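Long-range contact in thermophilic dibenzothiophene desulfurization enzyme C (Paenibacillus sp. A11-2, PDB 5XDG), which probably oxidises dibenzothiophene to its 5-oxide and then its 5,5-dioxide, using reduced FMN and molecular oxygen, as a flavin monooxygenase of the DszC family: residues W247-Q252 against G335-Q340. Residues are numbered along the deposited sequence; the frame is centred on the assembly and turned at random.
Sequences WTPITQ and GQLMVQ. With 83U (dibenzothiophene 5-oxide), chain H.
Two helices of the C-terminal helical bundle of the acyl-CoA dehydrogenase fold, 247-276 and 331-358, pack nearly parallel here; the axes of the two short segments approach to 9.2 Å at 20°. The CA atoms of P249 and M338 are the nearest across the pair, 5.1 Å apart. The M338 chain leaves with CG anti to the backbone N (chi1 -172°) and then bends twice, which carries its thioether across to the first turn of helix 247-276. There SD lies 3.8 Å from both N and CD of P249, and 4.0 Å from CG2 of T248. CE runs on to the CB and CG methylenes of Q252, reaching CG at 4.1 Å. Next to M338, L337 crosses the proline ring at about a right angle, its CG 3.9 Å from P249 CB and CD2 against CB and CG. The polar ends turn elsewhere: T248 OG1 hydrogen-bonds to S411 O, while the Q252 amide is held by K345 NZ at OE1 and D389 OD1 at NE2. Facing the ligand, the indole of W247 presents its CZ2-CH2 edge to dibenzothiophene 5-oxide, CZ2 being 3.7 Å from C1. T251 OG1, also hydrogen-bonded with S96 OG, lies over the rim of one indole face and donates to W247 O from above the carbonyl plane; that oxygen also accepts T251 N. The start of helix 247-276 thus has two sides: a buried seam of thioether, proline, leucine, threonine methyl and glutamine methylenes in van der Waals contact, and a wall of the pocket holding the 5-oxide, probably the reaction intermediate, where NE1 ties the indole to S96 O.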
ATOM      1  N   TRP A 247     -14.026  -2.879 -30.149  1.00 16.65           N
ATOM      2  CA  TRP A 247     -12.677  -2.364 -30.376  1.00 18.43           C
ATOM      3  C   TRP A 247     -12.040  -1.876 -29.076  1.00 20.91           C
ATOM      4  O   TRP A 247     -10.861  -2.143 -28.811  1.00 15.45           O
ATOM      5  CB  TRP A 247     -12.706  -1.240 -31.413  1.00 20.45           C
ATOM      6  CG  TRP A 247     -11.346  -0.642 -31.620  1.00 19.41           C
ATOM      7  CD1 TRP A 247     -10.369  -1.097 -32.462  1.00 17.97           C
ATOM      8  CD2 TRP A 247     -10.800   0.489 -30.946  1.00 15.90           C
ATOM      9  NE1 TRP A 247      -9.248  -0.309 -32.353  1.00 13.92           N
ATOM     10  CE2 TRP A 247      -9.491   0.679 -31.440  1.00 14.30           C
ATOM     11  CE3 TRP A 247     -11.289   1.370 -29.977  1.00 19.26           C
ATOM     12  CZ2 TRP A 247      -8.661   1.709 -30.993  1.00 19.36           C
ATOM     13  CZ3 TRP A 247     -10.463   2.395 -29.531  1.00 28.61           C
ATOM     14  CH2 TRP A 247      -9.163   2.553 -30.038  1.00 23.86           C
ATOM     15  N   THR A 248     -12.795  -1.142 -28.258  1.00 15.79           N
ATOM     16  CA  THR A 248     -12.195  -0.583 -27.048  1.00 18.35           C
ATOM     17  C   THR A 248     -11.763  -1.668 -26.075  1.00 15.09           C
ATOM     18  O   THR A 248     -10.592  -1.659 -25.660  1.00 16.87           O
ATOM     19  CB  THR A 248     -13.157   0.408 -26.395  1.00 17.01           C
ATOM     20  OG1 THR A 248     -13.664   1.304 -27.390  1.00 22.28           O
ATOM     21  CG2 THR A 248     -12.429   1.204 -25.315  1.00 18.31           C
ATOM     22  N   PRO A 249     -12.614  -2.621 -25.672  1.00 15.50           N
ATOM     23  CA  PRO A 249     -12.119  -3.657 -24.746  1.00 15.52           C
ATOM     24  C   PRO A 249     -10.970  -4.459 -25.324  1.00 19.10           C
ATOM     25  O   PRO A 249     -10.039  -4.806 -24.590  1.00 13.89           O
ATOM     26  CB  PRO A 249     -13.361  -4.524 -24.467  1.00 17.57           C
ATOM     27  CG  PRO A 249     -14.380  -4.114 -25.496  1.00 16.93           C
ATOM     28  CD  PRO A 249     -14.075  -2.709 -25.874  1.00 16.46           C
ATOM     29  N   ILE A 250     -11.001  -4.750 -26.628  1.00 13.44           N
ATOM     30  CA  ILE A 250      -9.878  -5.430 -27.275  1.00 14.79           C
ATOM     31  C   ILE A 250      -8.592  -4.635 -27.085  1.00  9.90           C
ATOM     32  O   ILE A 250      -7.555  -5.184 -26.681  1.00 14.34           O
ATOM     33  CB  ILE A 250     -10.186  -5.649 -28.767  1.00 15.75           C
ATOM     34  CG1 ILE A 250     -11.162  -6.825 -28.917  1.00 12.55           C
ATOM     35  CG2 ILE A 250      -8.887  -5.839 -29.564  1.00 16.57           C
ATOM     36  CD1 ILE A 250     -11.650  -7.009 -30.359  1.00 17.24           C
ATOM     37  N   THR A 251      -8.643  -3.337 -27.399  1.00 13.58           N
ATOM     38  CA  THR A 251      -7.453  -2.489 -27.393  1.00 16.74           C
ATOM     39  C   THR A 251      -6.946  -2.259 -25.972  1.00 18.94           C
ATOM     40  O   THR A 251      -5.734  -2.284 -25.725  1.00 15.39           O
ATOM     41  CB  THR A 251      -7.777  -1.165 -28.099  1.00 14.87           C
ATOM     42  OG1 THR A 251      -8.073  -1.426 -29.480  1.00 17.70           O
ATOM     43  CG2 THR A 251      -6.601  -0.181 -28.031  1.00 13.13           C
ATOM     44  N   GLN A 252      -7.856  -2.037 -25.021  1.00 15.64           N
ATOM     45  CA  GLN A 252      -7.415  -1.876 -23.640  1.00 15.66           C
ATOM     46  C   GLN A 252      -6.833  -3.174 -23.085  1.00 16.49           C
ATOM     47  O   GLN A 252      -5.927  -3.132 -22.241  1.00 15.85           O
ATOM     48  CB  GLN A 252      -8.573  -1.360 -22.772  1.00 15.06           C
ATOM     49  CG  GLN A 252      -8.978   0.075 -23.092  1.00 18.86           C
ATOM     50  CD  GLN A 252      -8.003   1.105 -22.553  1.00 22.22           C
ATOM     51  OE1 GLN A 252      -7.393   0.904 -21.507  1.00 27.42           O
ATOM     52  NE2 GLN A 252      -7.858   2.222 -23.265  1.00 24.32           N
ATOM     53  N   GLY A 335     -20.643  -4.533 -22.058  1.00 22.70           N
ATOM     54  CA  GLY A 335     -20.363  -3.820 -20.825  1.00 21.48           C
ATOM     55  C   GLY A 335     -19.619  -4.676 -19.818  1.00 19.16           C
ATOM     56  O   GLY A 335     -18.653  -4.225 -19.196  1.00 19.89           O
ATOM     57  N   GLN A 336     -20.068  -5.920 -19.637  1.00 19.06           N
ATOM     58  CA  GLN A 336     -19.373  -6.825 -18.727  1.00 22.62           C
ATOM     59  C   GLN A 336     -17.930  -7.029 -19.156  1.00 19.50           C
ATOM     60  O   GLN A 336     -17.024  -7.061 -18.315  1.00 17.75           O
ATOM     61  CB  GLN A 336     -20.082  -8.176 -18.665  1.00 18.24           C
ATOM     62  CG  GLN A 336     -21.452  -8.154 -18.027  1.00 36.22           C
ATOM     63  CD  GLN A 336     -21.974  -9.556 -17.778  1.00 63.69           C
ATOM     64  OE1 GLN A 336     -21.519 -10.520 -18.403  1.00 58.80           O
ATOM     65  NE2 GLN A 336     -22.919  -9.682 -16.853  1.00 58.26           N
ATOM     66  N   LEU A 337     -17.707  -7.222 -20.457  1.00 17.79           N
ATOM     67  CA  LEU A 337     -16.343  -7.390 -20.953  1.00 18.61           C
ATOM     68  C   LEU A 337     -15.504  -6.151 -20.669  1.00 18.43           C
ATOM     69  O   LEU A 337     -14.361  -6.254 -20.210  1.00 16.20           O
ATOM     70  CB  LEU A 337     -16.362  -7.701 -22.452  1.00 17.68           C
ATOM     71  CG  LEU A 337     -14.991  -7.801 -23.119  1.00 16.80           C
ATOM     72  CD1 LEU A 337     -14.154  -8.874 -22.446  1.00 15.86           C
ATOM     73  CD2 LEU A 337     -15.157  -8.089 -24.612  1.00 15.10           C
ATOM     74  N   MET A 338     -16.049  -4.965 -20.947  1.00 15.36           N
ATOM     75  CA  MET A 338     -15.286  -3.745 -20.702  1.00 17.48           C
ATOM     76  C   MET A 338     -14.935  -3.605 -19.223  1.00 17.16           C
ATOM     77  O   MET A 338     -13.824  -3.181 -18.881  1.00 14.98           O
ATOM     78  CB  MET A 338     -16.060  -2.525 -21.187  1.00 13.45           C
ATOM     79  CG  MET A 338     -15.232  -1.225 -21.138  1.00 15.70           C
ATOM     80  SD  MET A 338     -13.887  -1.162 -22.372  1.00 21.29           S
ATOM     81  CE  MET A 338     -12.446  -1.022 -21.307  1.00 16.57           C
ATOM     82  N   VAL A 339     -15.863  -3.963 -18.334  1.00 18.88           N
ATOM     83  CA  VAL A 339     -15.573  -3.943 -16.899  1.00 16.71           C
ATOM     84  C   VAL A 339     -14.427  -4.897 -16.578  1.00 20.54           C
ATOM     85  O   VAL A 339     -13.497  -4.556 -15.836  1.00 15.64           O
ATOM     86  CB  VAL A 339     -16.830  -4.294 -16.082  1.00 17.32           C
ATOM     87  CG1 VAL A 339     -16.446  -4.617 -14.634  1.00 20.85           C
ATOM     88  CG2 VAL A 339     -17.851  -3.159 -16.130  1.00 22.13           C
ATOM     89  N   GLN A 340     -14.479  -6.112 -17.125  1.00 15.02           N
ATOM     90  CA  GLN A 340     -13.408  -7.074 -16.860  1.00 14.74           C
ATOM     91  C   GLN A 340     -12.078  -6.576 -17.401  1.00 16.42           C
ATOM     92  O   GLN A 340     -11.028  -6.779 -16.777  1.00 14.45           O
ATOM     93  CB  GLN A 340     -13.736  -8.426 -17.481  1.00 13.73           C
ATOM     94  CG  GLN A 340     -14.937  -9.082 -16.858  1.00 24.54           C
ATOM     95  CD  GLN A 340     -14.708  -9.359 -15.398  1.00 25.40           C
ATOM     96  OE1 GLN A 340     -13.706  -9.976 -15.022  1.00 22.82           O
ATOM     97  NE2 GLN A 340     -15.620  -8.884 -14.554  1.00 27.88           N
TER
HETATM   98  C4  83U H 504      -6.678   5.745 -29.662  1.00 54.45           C
HETATM   99  C7  83U H 504      -4.617   3.055 -30.663  1.00 38.06           C
HETATM  100  C1  83U H 504      -6.301   4.554 -31.534  1.00 36.49           C
HETATM  101  O1  83U H 504      -6.151   3.913 -28.222  1.00 34.49           O
HETATM  102  C10 83U H 504      -8.620   7.425 -30.610  1.00 49.33           C
HETATM  103  S1  83U H 504      -5.651   4.824 -29.281  1.00 56.50           S
HETATM  104  C2  83U H 504      -7.079   5.635 -30.982  1.00 35.26           C
HETATM  105  C3  83U H 504      -5.496   4.105 -30.504  1.00 49.75           C
HETATM  106  C5  83U H 504      -6.234   3.925 -32.773  1.00 29.92           C
HETATM  107  C6  83U H 504      -8.072   6.484 -31.462  1.00 45.16           C
HETATM  108  C8  83U H 504      -7.217   6.678 -28.804  1.00 42.75           C
HETATM  109  C9  83U H 504      -5.354   2.874 -32.944  1.00 41.85           C
HETATM  110  C11 83U H 504      -4.548   2.443 -31.894  1.00 34.83           C
HETATM  111  C12 83U H 504      -8.194   7.522 -29.289  1.00 49.53           C